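Local coordinates for ABC transporter, substrate binding protein (Aeropyrum pernix, PDB 3EAF), which probably binds a small solute as the substrate-capturing component of an ABC transporter, and also carries a magnesium ion, at residues A[298-301]-A[302-306]; A[289-292]-A[293-297]; A[370-373]-A[374-377]. All blocks are in the same frame, centred on the assembly; numbering follows the deposited sequence.

Contact 1: A[298-301]-A[302-306]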
ATOM      1  N   TRP A 298      12.522  -4.836  -3.117  1.00  7.41           N
ATOM      2  CA  TRP A 298      12.750  -6.188  -3.637  1.00  7.96           C
ATOM      3  C   TRP A 298      12.257  -6.327  -5.072  1.00  7.98           C
ATOM      4  O   TRP A 298      12.901  -6.993  -5.887  1.00  8.46           O
ATOM      5  CB  TRP A 298      12.063  -7.239  -2.763  1.00  8.18           C
ATOM      6  CG  TRP A 298      12.657  -8.631  -2.849  1.00  8.43           C
ATOM      7  CD1 TRP A 298      13.581  -9.096  -3.755  1.00  8.96           C
ATOM      8  CD2 TRP A 298      12.344  -9.739  -1.998  1.00  9.23           C
ATOM      9  NE1 TRP A 298      13.872 -10.419  -3.500  1.00  8.16           N
ATOM     10  CE2 TRP A 298      13.121 -10.839  -2.433  1.00  8.52           C
ATOM     11  CE3 TRP A 298      11.477  -9.912  -0.905  1.00  9.54           C
ATOM     12  CZ2 TRP A 298      13.053 -12.096  -1.816  1.00  9.21           C
ATOM     13  CZ3 TRP A 298      11.423 -11.165  -0.285  1.00  9.22           C
ATOM     14  CH2 TRP A 298      12.213 -12.233  -0.741  1.00  8.41           C
ATOM     15  N   LEU A 299      11.111  -5.718  -5.379  1.00  7.74           N
ATOM     16  CA  LEU A 299      10.596  -5.730  -6.742  1.00  8.04           C
ATOM     17  C   LEU A 299      11.607  -5.103  -7.703  1.00  8.04           C
ATOM     18  O   LEU A 299      11.817  -5.610  -8.800  1.00  7.98           O
ATOM     19  CB  LEU A 299       9.234  -5.015  -6.836  1.00  8.19           C
ATOM     20  CG  LEU A 299       8.560  -5.010  -8.219  1.00  8.21           C
ATOM     21  CD1 LEU A 299       8.083  -6.420  -8.612  1.00  7.75           C
ATOM     22  CD2 LEU A 299       7.406  -4.013  -8.267  1.00  8.26           C
ATOM     23  N   LEU A 300      12.225  -3.998  -7.286  1.00  8.08           N
ATOM     24  CA  LEU A 300      13.295  -3.368  -8.059  1.00  8.73           C
ATOM     25  C   LEU A 300      14.493  -4.312  -8.263  1.00  8.97           C
ATOM     26  O   LEU A 300      15.021  -4.425  -9.376  1.00  8.92           O
ATOM     27  CB  LEU A 300      13.745  -2.064  -7.385  1.00  8.64           C
ATOM     28  CG  LEU A 300      14.957  -1.338  -7.969  1.00  9.04           C
ATOM     29  CD1 LEU A 300      14.657  -0.818  -9.373  1.00  9.57           C
ATOM     30  CD2 LEU A 300      15.402  -0.212  -7.048  1.00  8.87           C
ATOM     31  N   ILE A 301      14.915  -4.977  -7.190  1.00  9.41           N
ATOM     32  CA  ILE A 301      16.016  -5.948  -7.241  1.00 10.37           C
ATOM     33  C   ILE A 301      15.748  -7.030  -8.284  1.00 11.01           C
ATOM     34  O   ILE A 301      16.625  -7.364  -9.086  1.00 11.46           O
ATOM     35  CB  ILE A 301      16.253  -6.630  -5.855  1.00 10.37           C
ATOM     36  CG1 ILE A 301      16.606  -5.597  -4.772  1.00 10.95           C
ATOM     37  CG2 ILE A 301      17.303  -7.744  -5.948  1.00 10.16           C
ATOM     38  CD1 ILE A 301      17.685  -4.608  -5.148  1.00 11.22           C
ATOM     39  N   LYS A 302      14.528  -7.566  -8.275  1.00 11.60           N
ATOM     40  CA  LYS A 302      14.135  -8.600  -9.235  1.00 12.04           C
ATOM     41  C   LYS A 302      14.195  -8.079 -10.674  1.00 11.85           C
ATOM     42  O   LYS A 302      14.620  -8.805 -11.577  1.00 11.78           O
ATOM     43  CB  LYS A 302      12.757  -9.182  -8.883  1.00 12.34           C
ATOM     44  CG  LYS A 302      12.717  -9.927  -7.537  1.00 13.62           C
ATOM     45  CD  LYS A 302      12.814 -11.451  -7.675  1.00 15.31           C
ATOM     46  CE  LYS A 302      12.630 -12.123  -6.327  1.00 16.01           C
ATOM     47  NZ  LYS A 302      12.389 -13.583  -6.405  1.00 16.70           N
ATOM     48  N   ALA A 303      13.800  -6.821 -10.879  1.00 11.86           N
ATOM     49  CA  ALA A 303      13.911  -6.178 -12.196  1.00 12.19           C
ATOM     50  C   ALA A 303      15.374  -6.115 -12.663  1.00 12.46           C
ATOM     51  O   ALA A 303      15.680  -6.475 -13.793  1.00 12.43           O
ATOM     52  CB  ALA A 303      13.292  -4.780 -12.174  1.00 12.24           C
ATOM     53  N   ILE A 304      16.265  -5.668 -11.780  1.00 12.73           N
ATOM     54  CA  ILE A 304      17.705  -5.599 -12.064  1.00 13.14           C
ATOM     55  C   ILE A 304      18.299  -6.973 -12.397  1.00 13.52           C
ATOM     56  O   ILE A 304      19.104  -7.101 -13.322  1.00 13.41           O
ATOM     57  CB  ILE A 304      18.494  -4.950 -10.891  1.00 13.14           C
ATOM     58  CG1 ILE A 304      18.025  -3.509 -10.675  1.00 12.09           C
ATOM     59  CG2 ILE A 304      20.015  -5.004 -11.154  1.00 11.80           C
ATOM     60  CD1 ILE A 304      18.414  -2.935  -9.343  1.00 12.48           C
ATOM     61  N   GLU A 305      17.889  -7.989 -11.645  1.00 14.32           N
ATOM     62  CA  GLU A 305      18.326  -9.366 -11.887  1.00 15.23           C
ATOM     63  C   GLU A 305      17.814  -9.931 -13.213  1.00 15.79           C
ATOM     64  O   GLU A 305      18.283 -10.978 -13.662  1.00 15.66           O
ATOM     65  CB  GLU A 305      17.901 -10.272 -10.731  1.00 15.23           C
ATOM     66  CG  GLU A 305      18.616  -9.981  -9.429  1.00 15.91           C
ATOM     67  CD  GLU A 305      18.027 -10.713  -8.240  1.00 17.66           C
ATOM     68  OE1 GLU A 305      16.827 -11.090  -8.277  1.00 19.27           O
ATOM     69  OE2 GLU A 305      18.766 -10.899  -7.248  1.00 18.52           O
ATOM     70  N   SER A 306      16.862  -9.222 -13.828  1.00 16.64           N
ATOM     71  CA  SER A 306      16.228  -9.622 -15.086  1.00 17.40           C
ATOM     72  C   SER A 306      16.801  -8.916 -16.316  1.00 18.06           C
ATOM     73  O   SER A 306      16.385  -9.210 -17.442  1.00 18.70           O
ATOM     74  CB  SER A 306      14.718  -9.356 -15.023  1.00 17.42           C
ATOM     75  OG  SER A 306      14.125 -10.026 -13.927  1.00 18.31           O
TER
HETATM   76  O   HOH W   1      15.946 -11.700  -5.095  1.00 20.10           O
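W298 and K302, one helical turn apart, run side by side, with the lysine CE 3.5 Å from the indole NE1. The methylene meets the ring obliquely. A bend at chi2 (-99°) turns the lysine chain along the indole, and NZ goes on to a hydrogen bond with the backbone O of D330. The indole N-H is taken by a water, which lies in the ring plane at the edge, accepts from W298 NE1 at 2.9 Å, and donates weakly to OE1 of E305.

The apolar pair is L300 with I304, CD1 of I304 approaching CG of L300 at 4.0 Å. Separately, the CG2 methyl of I301 rests beside the carboxylate of E305, 3.7 Å from OE2. CG of E305, anti to its own carbonyl carbon (chi1 -68°), sits close to the carbonyl oxygen of I301, from where the carboxylate reaches back past that methyl.

Most of this belongs to helix 288-304, which packs in the two-lobed periplasmic-binding-protein fold between sheet and helix: I301 and I304 lie on strand 47-56, while L300, A303 and I304 face helix 317-326. L299 touches Y341, a ligand of the magnesium ion.

Backbone bonds of the alpha-helical i to i+4 pattern hold the spacing. I304 N donates to L300 O with an N-H...O angle of 165°, and E305 N reaches I301 O at 2.9 Å. S306 OG donates to K302 O at 2.7 Å, and S306 N bonds to A303 O.

Contact 2: A[289-292]-A[293-297]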
ATOM      1  N   ARG A 289       4.299  -2.742   7.984  1.00  8.04           N
ATOM      2  CA  ARG A 289       4.795  -1.524   7.323  1.00  7.43           C
ATOM      3  C   ARG A 289       6.213  -1.727   6.810  1.00  7.41           C
ATOM      4  O   ARG A 289       6.550  -1.315   5.700  1.00  7.03           O
ATOM      5  CB  ARG A 289       4.723  -0.314   8.264  1.00  7.41           C
ATOM      6  CG  ARG A 289       3.335  -0.046   8.872  1.00  6.79           C
ATOM      7  CD  ARG A 289       2.215  -0.225   7.844  1.00  8.06           C
ATOM      8  NE  ARG A 289       0.886  -0.144   8.449  1.00  7.25           N
ATOM      9  CZ  ARG A 289      -0.247  -0.373   7.799  1.00  6.57           C
ATOM     10  NH1 ARG A 289      -0.228  -0.714   6.515  1.00  5.39           N
ATOM     11  NH2 ARG A 289      -1.403  -0.256   8.439  1.00  6.66           N
ATOM     12  N   VAL A 290       7.032  -2.382   7.630  1.00  7.37           N
ATOM     13  CA  VAL A 290       8.377  -2.799   7.243  1.00  7.27           C
ATOM     14  C   VAL A 290       8.331  -3.714   6.012  1.00  6.93           C
ATOM     15  O   VAL A 290       9.107  -3.532   5.072  1.00  7.09           O
ATOM     16  CB  VAL A 290       9.122  -3.472   8.430  1.00  7.39           C
ATOM     17  CG1 VAL A 290      10.517  -3.960   8.013  1.00  7.90           C
ATOM     18  CG2 VAL A 290       9.236  -2.500   9.608  1.00  7.57           C
ATOM     19  N   VAL A 291       7.410  -4.675   6.006  1.00  6.47           N
ATOM     20  CA  VAL A 291       7.224  -5.538   4.838  1.00  6.28           C
ATOM     21  C   VAL A 291       6.908  -4.710   3.581  1.00  6.42           C
ATOM     22  O   VAL A 291       7.481  -4.942   2.521  1.00  6.66           O
ATOM     23  CB  VAL A 291       6.119  -6.602   5.075  1.00  6.54           C
ATOM     24  CG1 VAL A 291       5.894  -7.439   3.818  1.00  5.72           C
ATOM     25  CG2 VAL A 291       6.474  -7.498   6.266  1.00  5.73           C
ATOM     26  N   GLN A 292       6.015  -3.733   3.713  1.00  6.57           N
ATOM     27  CA  GLN A 292       5.561  -2.931   2.573  1.00  6.82           C
ATOM     28  C   GLN A 292       6.700  -2.160   1.924  1.00  6.90           C
ATOM     29  O   GLN A 292       6.756  -2.046   0.690  1.00  7.09           O
ATOM     30  CB  GLN A 292       4.413  -1.995   2.980  1.00  6.73           C
ATOM     31  CG  GLN A 292       3.138  -2.760   3.317  1.00  7.05           C
ATOM     32  CD  GLN A 292       1.975  -1.874   3.672  1.00  7.01           C
ATOM     33  OE1 GLN A 292       1.719  -1.625   4.840  1.00  7.71           O
ATOM     34  NE2 GLN A 292       1.251  -1.406   2.666  1.00  7.74           N
ATOM     35  N   GLY A 293       7.608  -1.653   2.755  1.00  7.04           N
ATOM     36  CA  GLY A 293       8.821  -0.986   2.273  1.00  7.15           C
ATOM     37  C   GLY A 293       9.804  -1.950   1.637  1.00  7.15           C
ATOM     38  O   GLY A 293      10.327  -1.693   0.553  1.00  7.09           O
ATOM     39  N   PHE A 294      10.041  -3.067   2.318  1.00  7.32           N
ATOM     40  CA  PHE A 294      10.972  -4.096   1.856  1.00  7.10           C
ATOM     41  C   PHE A 294      10.592  -4.631   0.472  1.00  7.01           C
ATOM     42  O   PHE A 294      11.446  -4.742  -0.410  1.00  6.53           O
ATOM     43  CB  PHE A 294      11.037  -5.240   2.878  1.00  7.41           C
ATOM     44  CG  PHE A 294      12.255  -6.119   2.744  1.00  7.78           C
ATOM     45  CD1 PHE A 294      13.398  -5.868   3.504  1.00  8.85           C
ATOM     46  CD2 PHE A 294      12.254  -7.213   1.878  1.00  7.91           C
ATOM     47  CE1 PHE A 294      14.530  -6.695   3.392  1.00  8.78           C
ATOM     48  CE2 PHE A 294      13.375  -8.037   1.761  1.00  7.40           C
ATOM     49  CZ  PHE A 294      14.511  -7.773   2.510  1.00  8.09           C
ATOM     50  N   VAL A 295       9.312  -4.955   0.286  1.00  7.39           N
ATOM     51  CA  VAL A 295       8.853  -5.548  -0.976  1.00  7.58           C
ATOM     52  C   VAL A 295       8.923  -4.603  -2.171  1.00  7.48           C
ATOM     53  O   VAL A 295       9.079  -5.066  -3.304  1.00  8.00           O
ATOM     54  CB  VAL A 295       7.439  -6.189  -0.884  1.00  7.65           C
ATOM     55  CG1 VAL A 295       7.448  -7.372   0.094  1.00  8.02           C
ATOM     56  CG2 VAL A 295       6.351  -5.151  -0.539  1.00  7.72           C
ATOM     57  N   ASN A 296       8.810  -3.295  -1.932  1.00  7.17           N
ATOM     58  CA  ASN A 296       8.994  -2.324  -3.011  1.00  7.50           C
ATOM     59  C   ASN A 296      10.428  -2.328  -3.536  1.00  7.25           C
ATOM     60  O   ASN A 296      10.655  -2.373  -4.743  1.00  7.89           O
ATOM     61  CB  ASN A 296       8.537  -0.914  -2.603  1.00  7.58           C
ATOM     62  CG  ASN A 296       7.013  -0.753  -2.673  1.00  8.05           C
ATOM     63  OD1 ASN A 296       6.286  -1.735  -2.824  1.00  8.31           O
ATOM     64  ND2 ASN A 296       6.530   0.485  -2.566  1.00  7.75           N
ATOM     65  N   VAL A 297      11.391  -2.319  -2.623  1.00  7.09           N
ATOM     66  CA  VAL A 297      12.802  -2.412  -3.002  1.00  7.15           C
ATOM     67  C   VAL A 297      13.081  -3.763  -3.679  1.00  7.36           C
ATOM     68  O   VAL A 297      13.769  -3.815  -4.708  1.00  7.39           O
ATOM     69  CB  VAL A 297      13.721  -2.197  -1.779  1.00  7.13           C
ATOM     70  CG1 VAL A 297      15.174  -2.457  -2.131  1.00  7.02           C
ATOM     71  CG2 VAL A 297      13.530  -0.775  -1.220  1.00  7.12           C
TER
HETATM   72  O   HOH W   2       4.394  -1.870  -0.994  1.00 12.85           O
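The Q292 amide lies at the edge of the R289 guanidinium, in its plane: R289 NH1 gives a 2.7 Å bond to Q292 OE1, in the carbonyl plane on a lone pair. R289 NE forms a salt bridge with D236 and NH1 also bonds to V232 O, so several bonds hold the group. Q292 NE2 donates to Y107 OH. At the next flat group, the N296 amide, a water joins the backbone O of Q292 to OD1 of N296, 2.6 Å from the latter, and N296 ND2 bonds to Y24 OH.

Regular i to i+4 bonds cross the contact at G293, F294 and V295. V295 N points at V291 O at 2.9 Å, the N-H...O angle 165°, and F294 N donates likewise to V290 O. CG1 of V291 and CG1 of V295 meet at 4.0 Å, and CG2 of V295 sits 3.4 Å from Q292 O. An alanine in place of V295 would probably leave the V291 methyl without its mate and open a gap beside the Q292 carbonyl. F294 and V291 turn to helix 267-278.

On this buried flank of helix 288-304, the polar partners probably fix the turn of the Q292 and N296 amides and of the guanidinium.

Contact 3: A[370-373]-A[374-377]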
ATOM      1  N   GLU A 370     -11.141 -12.125  -2.951  1.00 16.85           N
ATOM      2  CA  GLU A 370     -11.081 -11.406  -4.218  1.00 17.41           C
ATOM      3  C   GLU A 370     -12.474 -10.951  -4.627  1.00 17.30           C
ATOM      4  O   GLU A 370     -13.450 -11.679  -4.443  1.00 17.20           O
ATOM      5  CB  GLU A 370     -10.490 -12.313  -5.303  1.00 17.36           C
ATOM      6  CG  GLU A 370      -9.961 -11.587  -6.529  1.00 17.93           C
ATOM      7  CD  GLU A 370      -9.479 -12.535  -7.616  1.00 18.38           C
ATOM      8  OE1 GLU A 370      -9.181 -13.709  -7.307  1.00 20.90           O
ATOM      9  OE2 GLU A 370      -9.393 -12.109  -8.788  1.00 19.92           O
ATOM     10  N   ALA A 371     -12.559  -9.746  -5.181  1.00 17.62           N
ATOM     11  CA  ALA A 371     -13.807  -9.235  -5.745  1.00 18.00           C
ATOM     12  C   ALA A 371     -14.239 -10.101  -6.938  1.00 18.33           C
ATOM     13  O   ALA A 371     -13.380 -10.699  -7.600  1.00 18.33           O
ATOM     14  CB  ALA A 371     -13.630  -7.788  -6.173  1.00 17.98           C
ATOM     15  N   PRO A 372     -15.564 -10.182  -7.209  1.00 18.67           N
ATOM     16  CA  PRO A 372     -16.040 -10.934  -8.379  1.00 18.87           C
ATOM     17  C   PRO A 372     -15.287 -10.553  -9.646  1.00 19.17           C
ATOM     18  O   PRO A 372     -14.934  -9.382  -9.835  1.00 19.18           O
ATOM     19  CB  PRO A 372     -17.511 -10.516  -8.501  1.00 18.70           C
ATOM     20  CG  PRO A 372     -17.920 -10.150  -7.116  1.00 19.28           C
ATOM     21  CD  PRO A 372     -16.681  -9.598  -6.435  1.00 18.82           C
ATOM     22  N   SER A 373     -15.056 -11.539 -10.504  1.00 19.72           N
ATOM     23  CA  SER A 373     -14.300 -11.348 -11.742  1.00 20.66           C
ATOM     24  C   SER A 373     -14.909 -10.289 -12.671  1.00 21.07           C
ATOM     25  O   SER A 373     -14.185  -9.612 -13.403  1.00 21.24           O
ATOM     26  CB  SER A 373     -14.172 -12.678 -12.488  1.00 20.64           C
ATOM     27  OG  SER A 373     -13.545 -13.656 -11.671  1.00 22.26           O
ATOM     28  N   GLN A 374     -16.230 -10.147 -12.628  1.00 21.48           N
ATOM     29  CA  GLN A 374     -16.946  -9.276 -13.561  1.00 22.37           C
ATOM     30  C   GLN A 374     -16.887  -7.798 -13.164  1.00 21.94           C
ATOM     31  O   GLN A 374     -17.261  -6.924 -13.948  1.00 22.24           O
ATOM     32  CB  GLN A 374     -18.399  -9.763 -13.763  1.00 22.59           C
ATOM     33  CG  GLN A 374     -19.244  -9.899 -12.473  1.00 23.68           C
ATOM     34  CD  GLN A 374     -20.360 -10.954 -12.561  1.00 23.80           C
ATOM     35  OE1 GLN A 374     -20.766 -11.377 -13.647  1.00 25.54           O
ATOM     36  NE2 GLN A 374     -20.865 -11.369 -11.400  1.00 25.43           N
ATOM     37  N   VAL A 375     -16.400  -7.525 -11.954  1.00 21.33           N
ATOM     38  CA  VAL A 375     -16.339  -6.162 -11.422  1.00 20.48           C
ATOM     39  C   VAL A 375     -14.978  -5.557 -11.751  1.00 19.79           C
ATOM     40  O   VAL A 375     -13.947  -5.974 -11.210  1.00 19.46           O
ATOM     41  CB  VAL A 375     -16.584  -6.131  -9.896  1.00 20.84           C
ATOM     42  CG1 VAL A 375     -16.597  -4.697  -9.383  1.00 20.84           C
ATOM     43  CG2 VAL A 375     -17.888  -6.849  -9.540  1.00 20.67           C
ATOM     44  N   ASP A 376     -14.977  -4.586 -12.657  1.00 18.88           N
ATOM     45  CA  ASP A 376     -13.737  -3.967 -13.104  1.00 18.45           C
ATOM     46  C   ASP A 376     -13.408  -2.740 -12.251  1.00 17.84           C
ATOM     47  O   ASP A 376     -13.458  -1.598 -12.724  1.00 17.33           O
ATOM     48  CB  ASP A 376     -13.815  -3.614 -14.588  1.00 18.88           C
ATOM     49  CG  ASP A 376     -12.445  -3.531 -15.243  1.00 20.21           C
ATOM     50  OD1 ASP A 376     -11.417  -3.457 -14.534  1.00 21.57           O
ATOM     51  OD2 ASP A 376     -12.397  -3.534 -16.485  1.00 23.42           O
ATOM     52  N   CYS A 377     -13.081  -3.004 -10.987  1.00 16.95           N
ATOM     53  CA  CYS A 377     -12.771  -1.974  -9.995  1.00 16.84           C
ATOM     54  C   CYS A 377     -11.739  -0.965 -10.496  1.00 16.05           C
ATOM     55  O   CYS A 377     -11.925   0.249 -10.358  1.00 16.00           O
ATOM     56  CB  CYS A 377     -12.249  -2.625  -8.712  1.00 16.77           C
ATOM     57  SG  CYS A 377     -12.928  -4.260  -8.361  1.00 19.82           S
TER
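Q374 is the second corner residue of a type I beta turn, P372 to V375, and packs its CG loosely against CB of P372, 4.4 Å apart. Its CG stands between the backbone N and the carbonyl carbon (chi1 56°), which puts CG on the proline's side.

V375 closes the turn. Its N donates to P372 O over 3.2 Å with a fairly straight N-H...O angle of 160°, yet it comes from well above the carbonyl plane (55° out of it) and so is not on a lone pair. The same oxygen also receives NH2 of R350. On the side-chain level the valine lies alongside P372, both pointing the same way, and CG2 meets the proline CB at 3.8 Å. CG2 is anti to the carbonyl carbon of V375, which brings this methyl toward the ring.

D376 then sits at the centre of an inverse gamma turn, closed by a weak C377 N to V375 O bond of 3.1 Å. It is also the N-cap of helix 377-382: its carboxylate caps a backbone N farther on and forms a salt bridge with R379.

C377, the first residue of that helix, turns back to the first half of the loop, its SG 4.2 Å from CB of A371. Both side chains lie on C129 of helix 124-139.

This short connection from edge strand 363-369 to helix 377-382 is shaped by the turn bond, a weak gamma-turn bond and the P372-V375 and A371-C377 touches. The R350 guanidinium, bonded to A371 O and P372 O, would probably polarise these carbonyls, drawing electron density to their oxygens.

Along the chain contact 2 comes first, contact 1 follows directly, and contact 3 lies some sixty residues later; they run in series, none nesting or crossing. None closes a long loop: contacts 2 and 1 are turns of one helix, while contact 3 closes a beta turn. On helix 288-304 the centres of contacts 2 and 1 are about 14 Å apart: the earlier turns meet helices 18-38 and 267-278, the later ones strand 47-56 and helix 317-326. Contact 3, its centre about 29 Å from that of contact 1 and with no touch to either of the others, belongs to the other lobe, where it joins edge strand 363-369 of the seven-stranded sheet to helix 377-382 beside helix 124-139.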